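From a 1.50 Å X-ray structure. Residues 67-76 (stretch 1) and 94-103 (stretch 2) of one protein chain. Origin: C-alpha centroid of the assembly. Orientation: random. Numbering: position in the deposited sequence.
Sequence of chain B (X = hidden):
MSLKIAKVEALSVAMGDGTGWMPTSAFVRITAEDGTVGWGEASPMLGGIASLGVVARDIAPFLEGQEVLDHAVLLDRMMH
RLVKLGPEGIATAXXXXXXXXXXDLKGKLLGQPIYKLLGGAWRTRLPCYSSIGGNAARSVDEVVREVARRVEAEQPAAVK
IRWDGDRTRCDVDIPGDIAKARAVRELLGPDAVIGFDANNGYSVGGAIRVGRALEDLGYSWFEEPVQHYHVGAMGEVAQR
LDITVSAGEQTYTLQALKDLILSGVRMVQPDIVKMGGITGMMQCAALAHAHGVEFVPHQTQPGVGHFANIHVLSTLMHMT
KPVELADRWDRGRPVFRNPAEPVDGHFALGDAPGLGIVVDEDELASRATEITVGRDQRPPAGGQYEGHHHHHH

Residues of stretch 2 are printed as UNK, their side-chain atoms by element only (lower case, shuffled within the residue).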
# COMPACT_ATOMS: atom_id res chain seq x y z
N GLU B 67 -28.71 -34.45 17.15
CA GLU B 67 -27.82 -35.53 16.75
C GLU B 67 -26.35 -35.20 17.03
O GLU B 67 -25.86 -34.16 16.60
CB GLU B 67 -28.02 -35.84 15.26
CG GLU B 67 -29.40 -36.39 14.92
CD GLU B 67 -29.50 -37.87 15.20
OE1 GLU B 67 -28.48 -38.48 15.59
OE2 GLU B 67 -30.60 -38.44 15.03
N VAL B 68 -25.65 -36.11 17.71
CA VAL B 68 -24.22 -35.94 18.01
C VAL B 68 -23.42 -35.59 16.76
O VAL B 68 -22.57 -34.70 16.79
CB VAL B 68 -23.64 -37.22 18.66
CG1 VAL B 68 -22.11 -37.21 18.68
CG2 VAL B 68 -24.20 -37.38 20.07
N LEU B 69 -23.70 -36.28 15.66
CA LEU B 69 -22.91 -36.10 14.45
C LEU B 69 -23.08 -34.73 13.79
O LEU B 69 -22.23 -34.33 13.00
CB LEU B 69 -23.19 -37.21 13.44
CG LEU B 69 -22.67 -38.61 13.83
CD1 LEU B 69 -23.05 -39.63 12.78
CD2 LEU B 69 -21.16 -38.63 14.04
N ASP B 70 -24.16 -34.02 14.14
CA ASP B 70 -24.45 -32.71 13.54
C ASP B 70 -23.71 -31.57 14.24
O ASP B 70 -24.14 -30.43 14.16
CB ASP B 70 -25.97 -32.44 13.57
CG ASP B 70 -26.75 -33.28 12.57
OD1 ASP B 70 -26.11 -33.92 11.71
OD2 ASP B 70 -28.00 -33.30 12.66
N HIS B 71 -22.59 -31.87 14.88
CA HIS B 71 -21.90 -30.88 15.73
C HIS B 71 -21.61 -29.55 15.07
O HIS B 71 -21.77 -28.50 15.70
CB HIS B 71 -20.60 -31.47 16.31
CG HIS B 71 -19.53 -31.74 15.27
ND1 HIS B 71 -18.62 -30.82 14.91
CD2 HIS B 71 -19.27 -32.88 14.51
CE1 HIS B 71 -17.82 -31.34 13.96
NE2 HIS B 71 -18.21 -32.61 13.72
N ALA B 72 -21.18 -29.56 13.81
CA ALA B 72 -20.77 -28.32 13.15
C ALA B 72 -21.96 -27.42 12.87
O ALA B 72 -21.93 -26.23 13.17
CB ALA B 72 -19.99 -28.60 11.87
N VAL B 73 -23.02 -27.99 12.30
CA VAL B 73 -24.24 -27.22 12.06
C VAL B 73 -24.83 -26.74 13.39
O VAL B 73 -25.22 -25.58 13.52
CB VAL B 73 -25.28 -28.02 11.26
CG1 VAL B 73 -26.58 -27.24 11.10
CG2 VAL B 73 -24.72 -28.39 9.90
N LEU B 74 -24.87 -27.62 14.39
CA LEU B 74 -25.45 -27.22 15.69
C LEU B 74 -24.67 -26.07 16.32
O LEU B 74 -25.27 -25.10 16.77
CB LEU B 74 -25.48 -28.40 16.66
CG LEU B 74 -26.43 -29.53 16.31
CD1 LEU B 74 -26.11 -30.77 17.13
CD2 LEU B 74 -27.88 -29.09 16.52
N LEU B 75 -23.35 -26.19 16.35
CA LEU B 75 -22.55 -25.18 17.05
C LEU B 75 -22.33 -23.91 16.23
O LEU B 75 -22.18 -22.84 16.80
CB LEU B 75 -21.25 -25.77 17.59
CG LEU B 75 -21.50 -26.85 18.65
CD1 LEU B 75 -20.15 -27.45 19.00
CD2 LEU B 75 -22.20 -26.31 19.90
N ASP B 76 -22.35 -24.01 14.90
CA ASP B 76 -22.31 -22.78 14.11
C ASP B 76 -23.64 -22.04 14.18
O ASP B 76 -23.65 -20.80 14.19
CB ASP B 76 -21.89 -23.06 12.65
CG ASP B 76 -20.45 -23.51 12.53
OD1 ASP B 76 -19.72 -23.55 13.56
OD2 ASP B 76 -20.03 -23.83 11.40
N UNK B 94 -17.24 -21.40 25.68
CA UNK B 94 -18.42 -22.25 25.86
C UNK B 94 -18.67 -23.15 24.65
O UNK B 94 -18.90 -24.35 24.78
c UNK B 94 -19.64 -21.38 26.14
N UNK B 95 -18.59 -22.55 23.46
CA UNK B 95 -18.76 -23.28 22.21
C UNK B 95 -17.64 -24.31 21.99
O UNK B 95 -17.91 -25.45 21.60
c UNK B 95 -21.33 -22.31 20.59
c UNK B 95 -18.86 -22.31 21.04
c UNK B 95 -20.14 -21.47 21.03
c UNK B 95 -19.97 -20.26 20.11
N UNK B 96 -16.39 -23.91 22.28
CA UNK B 96 -15.24 -24.81 22.17
C UNK B 96 -15.43 -26.04 23.06
O UNK B 96 -15.19 -27.16 22.62
c UNK B 96 -13.96 -24.09 22.57
N UNK B 97 -15.87 -25.82 24.30
CA UNK B 97 -16.05 -26.93 25.23
C UNK B 97 -17.08 -27.93 24.69
O UNK B 97 -16.88 -29.15 24.78
c UNK B 97 -16.49 -26.39 26.59
N UNK B 98 -18.17 -27.42 24.13
CA UNK B 98 -19.21 -28.30 23.58
C UNK B 98 -18.70 -29.04 22.35
O UNK B 98 -19.02 -30.21 22.18
c UNK B 98 -20.49 -27.52 23.27
s UNK B 98 -21.30 -26.86 24.74
N UNK B 99 -17.92 -28.37 21.50
CA UNK B 99 -17.33 -29.03 20.34
C UNK B 99 -16.45 -30.20 20.74
O UNK B 99 -16.54 -31.28 20.16
c UNK B 99 -15.90 -28.66 18.30
o UNK B 99 -14.74 -29.10 18.36
o UNK B 99 -16.59 -28.74 17.27
c UNK B 99 -16.50 -28.03 19.53
N UNK B 100 -15.61 -29.98 21.75
CA UNK B 100 -14.68 -31.03 22.18
C UNK B 100 -15.48 -32.24 22.73
O UNK B 100 -15.19 -33.39 22.40
c UNK B 100 -12.00 -28.61 23.62
c UNK B 100 -12.72 -29.46 22.59
c UNK B 100 -12.84 -31.65 23.79
c UNK B 100 -13.68 -30.49 23.22
N UNK B 101 -16.52 -31.95 23.52
CA UNK B 101 -17.35 -33.02 24.08
C UNK B 101 -18.06 -33.82 22.98
O UNK B 101 -18.15 -35.05 23.08
c UNK B 101 -18.35 -32.44 25.07
N UNK B 102 -18.55 -33.14 21.94
CA UNK B 102 -19.23 -33.83 20.84
C UNK B 102 -18.27 -34.67 20.02
O UNK B 102 -18.64 -35.74 19.56
c UNK B 102 -21.95 -31.21 19.81
c UNK B 102 -20.03 -32.86 19.96
c UNK B 102 -22.24 -33.31 21.15
c UNK B 102 -21.25 -32.24 20.68
N UNK B 103 -17.04 -34.19 19.86
CA UNK B 103 -15.99 -35.01 19.21
C UNK B 103 -15.63 -36.24 20.01
O UNK B 103 -15.38 -37.31 19.44
c UNK B 103 -14.29 -33.49 13.94
n UNK B 103 -14.85 -32.04 15.90
c UNK B 103 -13.97 -34.81 13.64
c UNK B 103 -14.41 -34.22 16.34
c UNK B 103 -14.72 -33.54 17.60
c UNK B 103 -14.74 -34.16 18.97
c UNK B 103 -14.52 -33.20 15.29
c UNK B 103 -14.98 -32.22 17.26
c UNK B 103 -14.09 -35.52 15.98
c UNK B 103 -13.88 -35.80 14.62
O HOH W 1 -19.86 -34.93 16.72
O HOH W 2 -18.62 -28.12 15.75

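Position 94 has one side-chain carbon, a lone CB out of reach of stretch 1, so it is alanine, A94. Position 95 carries four carbons forked at the second, the pattern of leucine. The CA-to-CB bond points sideways, but chi1 of -68° (m) and chi2 of 163° (t) bring one methyl back to stretch 1; as L95, its CD2 lies 3.9 Å from L75 O and 4.2 Å from L75 CD2.

Positions 96 and 97 each have a single carbon directed away from stretch 1, and neither makes a contact: A96 and A97. Position 98 has one carbon followed by sulfur, which defines cysteine. C98 points toward stretch 1, and its CB packs 4.0 Å from L75 CD2.

Position 99 shows two carbons, the second bearing two oxygens: aspartate, D99. Its backbone N is 3.5 Å from L75 CD1, and its CB 3.7 Å from the same methyl. Its OD1 stands 3.7 Å from H71 ND1; water 2, to one side of this pair, bridges them, donating to D99 OD1 at 2.6 Å and hydrogen-bonding H71 ND1 at 2.8 Å.

Position 100 has four carbons forked at the first, one arm two carbons long, as in isoleucine; I100 points away. Position 101, a single carbon out of reach, is A101. Position 102 again has four carbons forked at the second, now aimed toward stretch 1. In L102, chi1 of -68° (m) and chi2 of 176° (t) set CD1 3.8 Å from H71 CB and 4.2 Å from L75 CD1.

Position 103 holds one carbon and fused five- and six-membered rings containing eight carbons and one nitrogen, hence tryptophan. W103 NE1 approaches H71 CE1 at 3.6 Å. The imidazole and the five-membered ring have centroids 4.6 Å apart and planes at 52°, an oblique pairing.

The contact joins nearly antiparallel helices, their axes at 164° and 10.5 Å apart at closest approach. L75 is the knob, seated among L95, C98, D99 and L102; this spacing along the sequence places four residues around one hole on the same helical face. H71, one turn earlier, extends the packing toward L102 and W103. Beyond it, V68 CG1 meets L102 O at 3.9 Å, while water 1 donates to V68 O at 2.7 Å and, weakly, to L102 O at 3.2 Å. No direct hydrogen bond crosses the interface: 445 Å² is buried in all, L75 and L102 contributing the largest shares at 106 and 99 Å², and two waters supply the polar links.

Stretch 2 (94-103) ALAACDIALW
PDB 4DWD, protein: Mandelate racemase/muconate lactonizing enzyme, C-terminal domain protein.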